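Local atomic coordinates of coat protein (Leviviridae sp., PDB entry 6YFR), a protein that assembles into the virus-like particle of a single-stranded RNA bacteriophage and, in the phage, probably encloses the genome as a protein shell. Residues A1-T6 / W20-S25; P33-T38 / I52-Y57; K45-S50 / T80-S85. All coordinates share one frame; numbering follows the deposited sequence.

Contact 1 of 3, residues A1-T6 / W20-S25; sequences ASLPVT and WNVTGS
Val-22 is the bump that fits between Leu-3 and Val-5. Its CG2 lies 4.0 Å from CD1 of Leu-3 and 4.1 Å from CG1 of Val-5, so a single methyl occupies the notch between the two side chains. The other methyl, CG1, is set anti to the backbone N (chi1 171°) and lies 3.6 Å from Pro-4 O. Val-5 also meets Trp-20, CB to CB at 3.9 Å, the two side chains crossing obliquely. This is the open end of the N-terminal beta hairpin of the coat protein, strands 5-9 and 16-22, and its face bearing Val-5 and Val-22 turns to the second subunit, where Phe-104 packs on Val-5 and meets the Trp-20 ring edge-to-face. In register, Val-5 and Val-22 form a non-hydrogen-bonded antiparallel pair and Thr-6 and Asn-21 a hydrogen-bonded one, with Thr-6 N donating to Asn-21 O and Asn-21 N to Thr-6 O. Beyond the strand end Thr-23 N still reaches Pro-4 O at 2.9 Å, but from above the carbonyl plane, 36° out of it. The two branches of Thr-23 reach different residues: OG1 lies against Pro-4 CB and makes a weak bond to Pro-4 O, while CG2 meets both OG1 and CG2 of Thr-6, 3.4 Å from OG1, the two side chains at about a right angle.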
ATOM      1  N   ALA A   1     -11.906   8.731 -84.658  1.00 51.84           N
ATOM      2  CA  ALA A   1     -13.161   9.382 -85.019  1.00 39.03           C
ATOM      3  C   ALA A   1     -13.769  10.101 -83.830  1.00 52.35           C
ATOM      4  O   ALA A   1     -14.044   9.485 -82.801  1.00 51.51           O
ATOM      5  CB  ALA A   1     -14.147   8.371 -85.561  1.00 32.16           C
ATOM      6  N   SER A   2     -13.983  11.406 -83.979  1.00 38.31           N
ATOM      7  CA  SER A   2     -14.671  12.166 -82.947  1.00 32.47           C
ATOM      8  C   SER A   2     -16.040  11.553 -82.684  1.00 38.18           C
ATOM      9  O   SER A   2     -16.792  11.261 -83.618  1.00 55.71           O
ATOM     10  CB  SER A   2     -14.812  13.626 -83.374  1.00 30.08           C
ATOM     11  OG  SER A   2     -15.484  14.388 -82.384  1.00 60.27           O
ATOM     12  N   LEU A   3     -16.351  11.339 -81.411  1.00 45.17           N
ATOM     13  CA  LEU A   3     -17.619  10.711 -81.061  1.00 35.30           C
ATOM     14  C   LEU A   3     -18.759  11.724 -81.160  1.00 48.33           C
ATOM     15  O   LEU A   3     -18.570  12.905 -80.853  1.00 52.04           O
ATOM     16  CB  LEU A   3     -17.557  10.134 -79.647  1.00 41.81           C
ATOM     17  CG  LEU A   3     -16.627   8.940 -79.439  1.00 39.49           C
ATOM     18  CD1 LEU A   3     -16.561   8.553 -77.969  1.00 38.14           C
ATOM     19  CD2 LEU A   3     -17.094   7.767 -80.276  1.00 29.01           C
ATOM     20  N   PRO A   4     -19.944  11.295 -81.591  1.00 60.38           N
ATOM     21  CA  PRO A   4     -21.092  12.207 -81.628  1.00 51.05           C
ATOM     22  C   PRO A   4     -21.661  12.421 -80.234  1.00 47.34           C
ATOM     23  O   PRO A   4     -21.805  11.481 -79.449  1.00 62.52           O
ATOM     24  CB  PRO A   4     -22.090  11.475 -82.531  1.00 35.98           C
ATOM     25  CG  PRO A   4     -21.778  10.022 -82.304  1.00 38.25           C
ATOM     26  CD  PRO A   4     -20.285   9.949 -82.087  1.00 65.74           C
ATOM     27  N   VAL A   5     -21.986  13.677 -79.925  1.00 49.19           N
ATOM     28  CA  VAL A   5     -22.429  14.042 -78.586  1.00 47.81           C
ATOM     29  C   VAL A   5     -23.641  14.958 -78.664  1.00 45.22           C
ATOM     30  O   VAL A   5     -23.832  15.696 -79.636  1.00 44.66           O
ATOM     31  CB  VAL A   5     -21.305  14.721 -77.771  1.00 51.66           C
ATOM     32  CG1 VAL A   5     -20.153  13.759 -77.536  1.00 36.93           C
ATOM     33  CG2 VAL A   5     -20.817  15.972 -78.486  1.00 20.78           C
ATOM     34  N   THR A   6     -24.470  14.893 -77.626  1.00 53.03           N
ATOM     35  CA  THR A   6     -25.519  15.875 -77.386  1.00 34.52           C
ATOM     36  C   THR A   6     -25.420  16.352 -75.948  1.00 49.11           C
ATOM     37  O   THR A   6     -25.117  15.564 -75.046  1.00 43.70           O
ATOM     38  CB  THR A   6     -26.925  15.305 -77.635  1.00 42.32           C
ATOM     39  OG1 THR A   6     -27.074  14.073 -76.917  1.00 48.79           O
ATOM     40  CG2 THR A   6     -27.161  15.075 -79.124  1.00 51.20           C
ATOM     41  N   TRP A  20     -21.862  16.429 -71.784  1.00 47.90           N
ATOM     42  CA  TRP A  20     -22.405  15.902 -73.026  1.00 43.29           C
ATOM     43  C   TRP A  20     -22.419  14.381 -72.954  1.00 41.24           C
ATOM     44  O   TRP A  20     -21.495  13.769 -72.404  1.00 46.20           O
ATOM     45  CB  TRP A  20     -21.566  16.326 -74.232  1.00 34.09           C
ATOM     46  CG  TRP A  20     -21.484  17.795 -74.465  1.00 40.05           C
ATOM     47  CD1 TRP A  20     -22.150  18.509 -75.417  1.00 30.84           C
ATOM     48  CD2 TRP A  20     -20.675  18.736 -73.750  1.00 22.15           C
ATOM     49  NE1 TRP A  20     -21.813  19.838 -75.336  1.00 47.57           N
ATOM     50  CE2 TRP A  20     -20.909  20.004 -74.321  1.00 25.48           C
ATOM     51  CE3 TRP A  20     -19.783  18.633 -72.680  1.00 32.81           C
ATOM     52  CZ2 TRP A  20     -20.282  21.156 -73.858  1.00 28.41           C
ATOM     53  CZ3 TRP A  20     -19.161  19.782 -72.223  1.00 35.77           C
ATOM     54  CH2 TRP A  20     -19.413  21.025 -72.812  1.00 26.45           C
ATOM     55  N   ASN A  21     -23.458  13.776 -73.518  1.00 32.51           N
ATOM     56  CA  ASN A  21     -23.545  12.330 -73.644  1.00 43.43           C
ATOM     57  C   ASN A  21     -23.216  11.915 -75.071  1.00 43.69           C
ATOM     58  O   ASN A  21     -23.601  12.593 -76.032  1.00 45.50           O
ATOM     59  CB  ASN A  21     -24.939  11.816 -73.269  1.00 25.11           C
ATOM     60  CG  ASN A  21     -25.195  11.842 -71.775  1.00 41.34           C
ATOM     61  OD1 ASN A  21     -24.290  12.089 -70.979  1.00 51.90           O
ATOM     62  ND2 ASN A  21     -26.438  11.574 -71.387  1.00 45.49           N
ATOM     63  N   VAL A  22     -22.503  10.799 -75.196  1.00 34.98           N
ATOM     64  CA  VAL A  22     -22.211  10.207 -76.497  1.00 49.78           C
ATOM     65  C   VAL A  22     -23.455   9.488 -76.996  1.00 39.11           C
ATOM     66  O   VAL A  22     -23.993   8.606 -76.315  1.00 57.09           O
ATOM     67  CB  VAL A  22     -21.020   9.242 -76.401  1.00 39.74           C
ATOM     68  CG1 VAL A  22     -20.865   8.468 -77.698  1.00 32.94           C
ATOM     69  CG2 VAL A  22     -19.758   9.997 -76.066  1.00 35.56           C
ATOM     70  N   THR A  23     -23.914   9.855 -78.185  1.00 46.54           N
ATOM     71  CA  THR A  23     -25.147   9.298 -78.723  1.00 48.55           C
ATOM     72  C   THR A  23     -24.882   7.964 -79.411  1.00 46.01           C
ATOM     73  O   THR A  23     -23.777   7.694 -79.886  1.00 62.69           O
ATOM     74  CB  THR A  23     -25.794  10.269 -79.711  1.00 39.23           C
ATOM     75  OG1 THR A  23     -24.857  10.579 -80.751  1.00 66.22           O
ATOM     76  CG2 THR A  23     -26.235  11.564 -79.007  1.00 53.59           C
ATOM     77  N   GLY A  24     -25.914   7.123 -79.446  1.00 64.14           N
ATOM     78  CA  GLY A  24     -25.835   5.842 -80.120  1.00 60.02           C
ATOM     79  C   GLY A  24     -25.121   4.752 -79.358  1.00 50.69           C
ATOM     80  O   GLY A  24     -24.717   3.752 -79.960  1.00 70.52           O
ATOM     81  N   SER A  25     -24.947   4.910 -78.052  1.00 61.33           N
ATOM     82  CA  SER A  25     -24.254   3.898 -77.272  1.00 66.84           C
ATOM     83  C   SER A  25     -25.175   2.718 -76.994  1.00 64.71           C
ATOM     84  O   SER A  25     -26.397   2.864 -76.887  1.00 53.93           O
ATOM     85  CB  SER A  25     -23.739   4.486 -75.959  1.00 55.37           C
ATOM     86  OG  SER A  25     -22.896   3.563 -75.293  1.00 62.18           O
TER

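Contact 2 of 3, residues P33-T38 / I52-Y57; sequences PQVVQT and ISVYYY
Val-35 and Val-54 make the apolar centre, a non-hydrogen-bonded antiparallel pair whose side chains lie side by side and point the same way. CG2 of Val-54 touches both methyls of Val-35, at 4.0 Å to CG1 and 4.1 Å to CG2. Val-35 CG1 also meets CG2 of Ile-52 on the same face, and Phe-104 and Met-101 of the second subunit pack on Val-35 and Ile-52 respectively. Farther out, Ile-52 is folded at chi2 (-82°), which turns CD1 toward the neighbouring strand and sets it 3.6 Å from CG of Gln-37, against the aliphatic part of that residue. At the other end Pro-33 lies alongside Tyr-56, the two side chains pointing the same way: its CB is 3.6 Å from Tyr-56 CD1, and its CG meets the ring at CD1 and CE1. The reverse face carries Val-36, whose CG2 comes at the edge of the Tyr-55 ring, near its plane, 4.1 Å from CE2. Four backbone bonds join the two strands: Gln-34 and Tyr-55 exchange two, as do Val-36 and Ser-53. The Ser-53 N to Val-36 O member is the most bent, with 142° at the hydrogen. At the polar edge, Gln-37 NE2 bonds Ser-111 OG of the second subunit and Glu-39 OE2 of its own chain, and OE1 accepts from Arg-108 NE of the second subunit. Gln-34 instead turns to the preceding strand, where NE2 bonds Asn-21 OD1. With strand axes 4.7 Å apart at 162°, this is the hairpin 34-41/47-59 in the middle of the antiparallel up-and-down sheet of the phage coat fold, one face of which is packed by helix 90-107 of the second subunit, consistent with this family's dimer.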
ATOM      1  N   PRO A  33     -21.108   6.807 -72.411  1.00 39.96           N
ATOM      2  CA  PRO A  33     -19.878   7.609 -72.413  1.00 39.32           C
ATOM      3  C   PRO A  33     -20.196   9.090 -72.297  1.00 42.74           C
ATOM      4  O   PRO A  33     -21.164   9.582 -72.880  1.00 37.53           O
ATOM      5  CB  PRO A  33     -19.238   7.274 -73.765  1.00 44.72           C
ATOM      6  CG  PRO A  33     -19.817   5.951 -74.146  1.00 39.06           C
ATOM      7  CD  PRO A  33     -21.211   5.941 -73.596  1.00 39.80           C
ATOM      8  N   GLN A  34     -19.367   9.803 -71.535  1.00 39.46           N
ATOM      9  CA  GLN A  34     -19.627  11.200 -71.224  1.00 28.34           C
ATOM     10  C   GLN A  34     -18.406  12.065 -71.494  1.00 44.06           C
ATOM     11  O   GLN A  34     -17.260  11.604 -71.428  1.00 45.71           O
ATOM     12  CB  GLN A  34     -20.049  11.378 -69.761  1.00 30.12           C
ATOM     13  CG  GLN A  34     -21.478  10.971 -69.468  1.00 55.75           C
ATOM     14  CD  GLN A  34     -21.931  11.429 -68.098  1.00 48.86           C
ATOM     15  OE1 GLN A  34     -21.113  11.643 -67.202  1.00 53.46           O
ATOM     16  NE2 GLN A  34     -23.238  11.592 -67.929  1.00 67.89           N
ATOM     17  N   VAL A  35     -18.674  13.334 -71.797  1.00 31.05           N
ATOM     18  CA  VAL A  35     -17.660  14.381 -71.849  1.00 32.74           C
ATOM     19  C   VAL A  35     -18.075  15.472 -70.871  1.00 40.84           C
ATOM     20  O   VAL A  35     -19.200  15.976 -70.938  1.00 49.09           O
ATOM     21  CB  VAL A  35     -17.495  14.957 -73.267  1.00 35.75           C
ATOM     22  CG1 VAL A  35     -16.320  15.922 -73.306  1.00 30.56           C
ATOM     23  CG2 VAL A  35     -17.310  13.842 -74.283  1.00 24.56           C
ATOM     24  N   VAL A  36     -17.175  15.835 -69.966  1.00 39.42           N
ATOM     25  CA  VAL A  36     -17.470  16.778 -68.895  1.00 33.20           C
ATOM     26  C   VAL A  36     -16.481  17.930 -68.986  1.00 30.82           C
ATOM     27  O   VAL A  36     -15.264  17.710 -68.971  1.00 64.06           O
ATOM     28  CB  VAL A  36     -17.397  16.107 -67.515  1.00 29.38           C
ATOM     29  CG1 VAL A  36     -17.761  17.098 -66.422  1.00 26.53           C
ATOM     30  CG2 VAL A  36     -18.307  14.892 -67.469  1.00 39.21           C
ATOM     31  N   GLN A  37     -16.996  19.152 -69.082  1.00 26.30           N
ATOM     32  CA  GLN A  37     -16.179  20.352 -68.962  1.00 39.31           C
ATOM     33  C   GLN A  37     -16.394  20.968 -67.587  1.00 30.93           C
ATOM     34  O   GLN A  37     -17.536  21.145 -67.150  1.00 48.90           O
ATOM     35  CB  GLN A  37     -16.506  21.380 -70.047  1.00 28.08           C
ATOM     36  CG  GLN A  37     -15.682  22.653 -69.911  1.00 26.66           C
ATOM     37  CD  GLN A  37     -16.104  23.752 -70.868  1.00 41.75           C
ATOM     38  OE1 GLN A  37     -16.975  23.559 -71.719  1.00 36.99           O
ATOM     39  NE2 GLN A  37     -15.482  24.920 -70.730  1.00 32.86           N
ATOM     40  N   THR A  38     -15.298  21.299 -66.917  1.00 34.54           N
ATOM     41  CA  THR A  38     -15.314  21.832 -65.561  1.00 41.66           C
ATOM     42  C   THR A  38     -14.578  23.163 -65.540  1.00 38.55           C
ATOM     43  O   THR A  38     -13.510  23.292 -66.145  1.00 49.56           O
ATOM     44  CB  THR A  38     -14.660  20.851 -64.582  1.00 23.23           C
ATOM     45  OG1 THR A  38     -15.489  19.691 -64.446  1.00 59.82           O
ATOM     46  CG2 THR A  38     -14.454  21.490 -63.219  1.00 59.70           C
ATOM     47  N   ILE A  52     -11.352  19.336 -69.275  1.00 28.76           N
ATOM     48  CA  ILE A  52     -12.189  18.505 -70.134  1.00 23.36           C
ATOM     49  C   ILE A  52     -11.873  17.050 -69.817  1.00 31.20           C
ATOM     50  O   ILE A  52     -10.701  16.673 -69.709  1.00 48.36           O
ATOM     51  CB  ILE A  52     -11.963  18.792 -71.632  1.00 30.99           C
ATOM     52  CG1 ILE A  52     -12.169  20.271 -71.953  1.00 30.55           C
ATOM     53  CG2 ILE A  52     -12.899  17.943 -72.484  1.00 24.55           C
ATOM     54  CD1 ILE A  52     -13.615  20.658 -72.129  1.00 25.58           C
ATOM     55  N   SER A  53     -12.912  16.232 -69.677  1.00 38.18           N
ATOM     56  CA  SER A  53     -12.753  14.835 -69.304  1.00 28.39           C
ATOM     57  C   SER A  53     -13.647  13.973 -70.177  1.00 31.14           C
ATOM     58  O   SER A  53     -14.848  14.231 -70.288  1.00 43.61           O
ATOM     59  CB  SER A  53     -13.093  14.622 -67.826  1.00 32.64           C
ATOM     60  OG  SER A  53     -12.260  15.417 -66.997  1.00 54.75           O
ATOM     61  N   VAL A  54     -13.065  12.956 -70.799  1.00 35.56           N
ATOM     62  CA  VAL A  54     -13.808  12.001 -71.608  1.00 28.75           C
ATOM     63  C   VAL A  54     -13.739  10.660 -70.898  1.00 38.69           C
ATOM     64  O   VAL A  54     -12.649  10.090 -70.733  1.00 44.87           O
ATOM     65  CB  VAL A  54     -13.254  11.908 -73.037  1.00 38.07           C
ATOM     66  CG1 VAL A  54     -14.057  10.904 -73.837  1.00 30.47           C
ATOM     67  CG2 VAL A  54     -13.284  13.274 -73.700  1.00 29.72           C
ATOM     68  N   TYR A  55     -14.900  10.173 -70.459  1.00 31.15           N
ATOM     69  CA  TYR A  55     -15.039   8.864 -69.830  1.00 36.04           C
ATOM     70  C   TYR A  55     -15.785   7.965 -70.807  1.00 38.04           C
ATOM     71  O   TYR A  55     -16.972   8.186 -71.075  1.00 37.98           O
ATOM     72  CB  TYR A  55     -15.795   8.966 -68.506  1.00 32.39           C
ATOM     73  CG  TYR A  55     -15.258  10.004 -67.547  1.00 32.55           C
ATOM     74  CD1 TYR A  55     -14.094   9.777 -66.827  1.00 43.85           C
ATOM     75  CD2 TYR A  55     -15.929  11.204 -67.344  1.00 50.03           C
ATOM     76  CE1 TYR A  55     -13.601  10.721 -65.943  1.00 61.06           C
ATOM     77  CE2 TYR A  55     -15.447  12.154 -66.460  1.00 41.14           C
ATOM     78  CZ  TYR A  55     -14.283  11.907 -65.763  1.00 52.37           C
ATOM     79  OH  TYR A  55     -13.798  12.850 -64.884  1.00 64.71           O
ATOM     80  N   TYR A  56     -15.097   6.956 -71.346  1.00 31.91           N
ATOM     81  CA  TYR A  56     -15.718   5.979 -72.237  1.00 32.97           C
ATOM     82  C   TYR A  56     -15.739   4.634 -71.522  1.00 63.07           C
ATOM     83  O   TYR A  56     -14.687   4.034 -71.284  1.00 52.68           O
ATOM     84  CB  TYR A  56     -14.971   5.882 -73.565  1.00 33.26           C
ATOM     85  CG  TYR A  56     -15.734   5.130 -74.633  1.00 29.34           C
ATOM     86  CD1 TYR A  56     -16.530   5.805 -75.548  1.00 42.84           C
ATOM     87  CD2 TYR A  56     -15.661   3.745 -74.725  1.00 51.33           C
ATOM     88  CE1 TYR A  56     -17.233   5.123 -76.526  1.00 31.90           C
ATOM     89  CE2 TYR A  56     -16.360   3.055 -75.701  1.00 36.05           C
ATOM     90  CZ  TYR A  56     -17.145   3.749 -76.597  1.00 28.68           C
ATOM     91  OH  TYR A  56     -17.844   3.068 -77.570  1.00 47.49           O
ATOM     92  N   TYR A  57     -16.934   4.163 -71.181  1.00 36.84           N
ATOM     93  CA  TYR A  57     -17.091   2.911 -70.456  1.00 32.69           C
ATOM     94  C   TYR A  57     -17.210   1.771 -71.459  1.00 45.04           C
ATOM     95  O   TYR A  57     -18.109   1.774 -72.308  1.00 38.83           O
ATOM     96  CB  TYR A  57     -18.311   2.976 -69.540  1.00 29.56           C
ATOM     97  CG  TYR A  57     -18.306   4.186 -68.635  1.00 33.88           C
ATOM     98  CD1 TYR A  57     -17.470   4.245 -67.525  1.00 31.35           C
ATOM     99  CD2 TYR A  57     -19.129   5.275 -68.895  1.00 31.85           C
ATOM    100  CE1 TYR A  57     -17.458   5.355 -66.695  1.00 35.99           C
ATOM    101  CE2 TYR A  57     -19.126   6.389 -68.070  1.00 54.85           C
ATOM    102  CZ  TYR A  57     -18.289   6.423 -66.973  1.00 31.99           C
ATOM    103  OH  TYR A  57     -18.284   7.528 -66.151  1.00 51.87           O
TER

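Contact 3 of 3, residues K45-S50 / T80-S85; sequences KSNIMS and TLLQLS
Ile-48 and Leu-81 form a hydrogen-bonded antiparallel pair on strands whose axes pass 4.6 Å apart at 153°, with Ile-48 N to Leu-81 O and Leu-81 N to Ile-48 O both 2.9 Å; the pairing runs past the strand ends through Gln-83 N to Ser-46 O. On the Ile-48 face, the isoleucine side chain crosses that of Gln-83 obliquely. Gln-83 is bent at chi2 (-67°), which brings CD back over the isoleucine, and CD1 of Ile-48 lies 3.5 Å from Gln-83 CD, while CG1 lies 3.7 Å from Gln-83 CG. Next along the same face, Ser-50 OG rests against Leu-81 CD1 at 3.6 Å, its polar partners being Glu-39 and Ile-112 O of the second subunit. On the opposite face, which carries Asn-47, Met-49, Thr-80 and Leu-82, Met-49 and Thr-80 lie side by side, the sulfur SD 3.5 Å from Thr-80 CG2. Asn-47 lies beside Leu-82 in the same manner. At the loop end Leu-84 CD1 sits 3.5 Å from Lys-45 O. Thr-80 OG1 bonds Arg-74 N of the second subunit, consistent with strand 70-82 being the edge at which the dimer continues the sheet. Between the two segments, then, the specific polar bonds belong to the backbone, and the side chains add mostly van der Waals contact, while the hydroxyls of Ser-50 and Thr-80 are spent on bonds to other strands or to the second subunit.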
ATOM      1  N   LYS A  45      -8.111  31.316 -54.720  1.00109.51           N
ATOM      2  CA  LYS A  45      -8.633  32.111 -55.833  1.00 95.10           C
ATOM      3  C   LYS A  45      -7.515  32.677 -56.701  1.00 81.35           C
ATOM      4  O   LYS A  45      -7.652  33.761 -57.276  1.00 59.51           O
ATOM      5  CB  LYS A  45      -9.544  33.238 -55.341  1.00 62.44           C
ATOM      6  CG  LYS A  45     -10.748  32.768 -54.537  1.00 85.37           C
ATOM      7  CD  LYS A  45     -11.736  33.907 -54.351  1.00 83.26           C
ATOM      8  CE  LYS A  45     -11.034  35.149 -53.826  1.00122.80           C
ATOM      9  NZ  LYS A  45     -11.936  36.333 -53.785  1.00 91.76           N
ATOM     10  N   SER A  46      -6.401  31.955 -56.795  1.00 70.07           N
ATOM     11  CA  SER A  46      -5.313  32.368 -57.669  1.00 52.15           C
ATOM     12  C   SER A  46      -5.474  31.830 -59.083  1.00 52.26           C
ATOM     13  O   SER A  46      -5.140  32.529 -60.045  1.00 71.50           O
ATOM     14  CB  SER A  46      -3.968  31.920 -57.090  1.00 34.94           C
ATOM     15  OG  SER A  46      -3.949  30.526 -56.841  1.00 74.50           O
ATOM     16  N   ASN A  47      -5.997  30.614 -59.232  1.00 49.90           N
ATOM     17  CA  ASN A  47      -6.156  29.990 -60.536  1.00 50.88           C
ATOM     18  C   ASN A  47      -7.612  29.624 -60.770  1.00 30.20           C
ATOM     19  O   ASN A  47      -8.348  29.308 -59.833  1.00 49.74           O
ATOM     20  CB  ASN A  47      -5.304  28.715 -60.670  1.00 31.15           C
ATOM     21  CG  ASN A  47      -3.818  28.999 -60.675  1.00 70.00           C
ATOM     22  OD1 ASN A  47      -3.385  30.118 -60.946  1.00 87.39           O
ATOM     23  ND2 ASN A  47      -3.022  27.976 -60.385  1.00 96.12           N
ATOM     24  N   ILE A  48      -8.018  29.661 -62.036  1.00 63.25           N
ATOM     25  CA  ILE A  48      -9.210  28.957 -62.495  1.00 25.55           C
ATOM     26  C   ILE A  48      -8.737  27.770 -63.318  1.00 40.28           C
ATOM     27  O   ILE A  48      -7.946  27.929 -64.254  1.00 55.90           O
ATOM     28  CB  ILE A  48     -10.153  29.854 -63.309  1.00 46.79           C
ATOM     29  CG1 ILE A  48     -10.817  30.883 -62.397  1.00 47.81           C
ATOM     30  CG2 ILE A  48     -11.228  29.016 -63.980  1.00 32.29           C
ATOM     31  CD1 ILE A  48     -11.846  31.739 -63.102  1.00 34.47           C
ATOM     32  N   MET A  49      -9.199  26.583 -62.953  1.00 36.58           N
ATOM     33  CA  MET A  49      -8.883  25.367 -63.684  1.00 35.74           C
ATOM     34  C   MET A  49      -9.971  25.124 -64.720  1.00 43.90           C
ATOM     35  O   MET A  49     -11.160  25.035 -64.371  1.00 47.87           O
ATOM     36  CB  MET A  49      -8.763  24.177 -62.734  1.00 28.06           C
ATOM     37  CG  MET A  49      -7.602  24.276 -61.760  1.00 46.76           C
ATOM     38  SD  MET A  49      -6.010  24.190 -62.598  1.00 64.23           S
ATOM     39  CE  MET A  49      -6.134  22.582 -63.377  1.00 45.64           C
ATOM     40  N   SER A  50      -9.567  25.049 -65.991  1.00 30.39           N
ATOM     41  CA  SER A  50     -10.433  24.625 -67.082  1.00 32.50           C
ATOM     42  C   SER A  50     -10.097  23.176 -67.409  1.00 30.45           C
ATOM     43  O   SER A  50      -8.956  22.875 -67.772  1.00 41.98           O
ATOM     44  CB  SER A  50     -10.243  25.505 -68.319  1.00 23.83           C
ATOM     45  OG  SER A  50     -10.586  26.854 -68.061  1.00 39.06           O
ATOM     46  N   THR A  80      -4.481  25.995 -66.513  1.00 30.26           N
ATOM     47  CA  THR A  80      -4.529  26.976 -65.431  1.00 36.12           C
ATOM     48  C   THR A  80      -4.649  28.387 -66.001  1.00 37.18           C
ATOM     49  O   THR A  80      -3.784  28.831 -66.766  1.00 42.04           O
ATOM     50  CB  THR A  80      -3.285  26.880 -64.551  1.00 24.39           C
ATOM     51  OG1 THR A  80      -2.146  27.329 -65.292  1.00 44.05           O
ATOM     52  CG2 THR A  80      -3.057  25.444 -64.102  1.00 31.78           C
ATOM     53  N   LEU A  81      -5.708  29.096 -65.609  1.00 38.85           N
ATOM     54  CA  LEU A  81      -5.908  30.498 -65.950  1.00 45.75           C
ATOM     55  C   LEU A  81      -5.573  31.330 -64.717  1.00 39.61           C
ATOM     56  O   LEU A  81      -6.323  31.318 -63.733  1.00 48.79           O
ATOM     57  CB  LEU A  81      -7.347  30.745 -66.397  1.00 20.61           C
ATOM     58  CG  LEU A  81      -7.922  29.789 -67.441  1.00 35.08           C
ATOM     59  CD1 LEU A  81      -9.328  30.214 -67.837  1.00 33.11           C
ATOM     60  CD2 LEU A  81      -7.014  29.722 -68.653  1.00 30.98           C
ATOM     61  N   LEU A  82      -4.443  32.032 -64.762  1.00 55.43           N
ATOM     62  CA  LEU A  82      -4.032  32.867 -63.641  1.00 34.18           C
ATOM     63  C   LEU A  82      -5.000  34.031 -63.476  1.00 46.03           C
ATOM     64  O   LEU A  82      -5.334  34.714 -64.447  1.00 55.32           O
ATOM     65  CB  LEU A  82      -2.613  33.385 -63.863  1.00 40.11           C
ATOM     66  CG  LEU A  82      -1.538  32.326 -64.107  1.00 33.47           C
ATOM     67  CD1 LEU A  82      -0.230  32.981 -64.537  1.00 34.85           C
ATOM     68  CD2 LEU A  82      -1.337  31.489 -62.864  1.00 27.37           C
ATOM     69  N   GLN A  83      -5.446  34.260 -62.240  1.00 48.07           N
ATOM     70  CA  GLN A  83      -6.465  35.261 -61.959  1.00 46.95           C
ATOM     71  C   GLN A  83      -5.943  36.491 -61.230  1.00 55.39           C
ATOM     72  O   GLN A  83      -6.655  37.500 -61.170  1.00 54.11           O
ATOM     73  CB  GLN A  83      -7.602  34.641 -61.130  1.00 56.73           C
ATOM     74  CG  GLN A  83      -8.321  33.505 -61.823  1.00 43.56           C
ATOM     75  CD  GLN A  83      -9.107  33.969 -63.027  1.00 51.40           C
ATOM     76  OE1 GLN A  83      -8.847  33.545 -64.153  1.00 70.95           O
ATOM     77  NE2 GLN A  83     -10.081  34.843 -62.796  1.00 50.14           N
ATOM     78  N   LEU A  84      -4.731  36.444 -60.678  1.00 46.80           N
ATOM     79  CA  LEU A  84      -4.233  37.533 -59.846  1.00 45.93           C
ATOM     80  C   LEU A  84      -2.861  38.007 -60.303  1.00 43.46           C
ATOM     81  O   LEU A  84      -2.097  38.566 -59.514  1.00 64.28           O
ATOM     82  CB  LEU A  84      -4.189  37.111 -58.377  1.00 27.13           C
ATOM     83  CG  LEU A  84      -5.516  36.622 -57.794  1.00 53.21           C
ATOM     84  CD1 LEU A  84      -5.342  36.195 -56.348  1.00 35.38           C
ATOM     85  CD2 LEU A  84      -6.576  37.705 -57.915  1.00 50.39           C
ATOM     86  N   SER A  85      -2.529  37.795 -61.571  1.00 56.16           N
ATOM     87  CA  SER A  85      -1.239  38.207 -62.104  1.00 49.51           C
ATOM     88  C   SER A  85      -1.349  39.584 -62.741  1.00 43.81           C
ATOM     89  O   SER A  85      -2.305  39.870 -63.469  1.00 60.83           O
ATOM     90  CB  SER A  85      -0.722  37.198 -63.131  1.00 66.44           C
ATOM     91  OG  SER A  85       0.539  37.598 -63.635  1.00 63.07           O
TER

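How the contacts relate
The three contacts sample one antiparallel sheet from edge to edge. Contact 2 lies nearest the centre of the chain, about 6 Å away between centres, and has no exposed member among its touching residues; contacts 1 and 3 lie about 14 and 19 Å out, on opposite sides of that centre, and each includes exposed residues. Contact 1 abuts contact 2 because strands 16-22 and 34-41 are neighbours, and Leu-3 CD1 packs on Tyr-56 CD1 at 3.7 Å. Contacts 2 and 3 share strand 47-59. Valines and tyrosines dominate the middle, contact 1 combines valines with threonines and a proline, while contact 3 mixes polar with apolar chains. All three touch the second subunit.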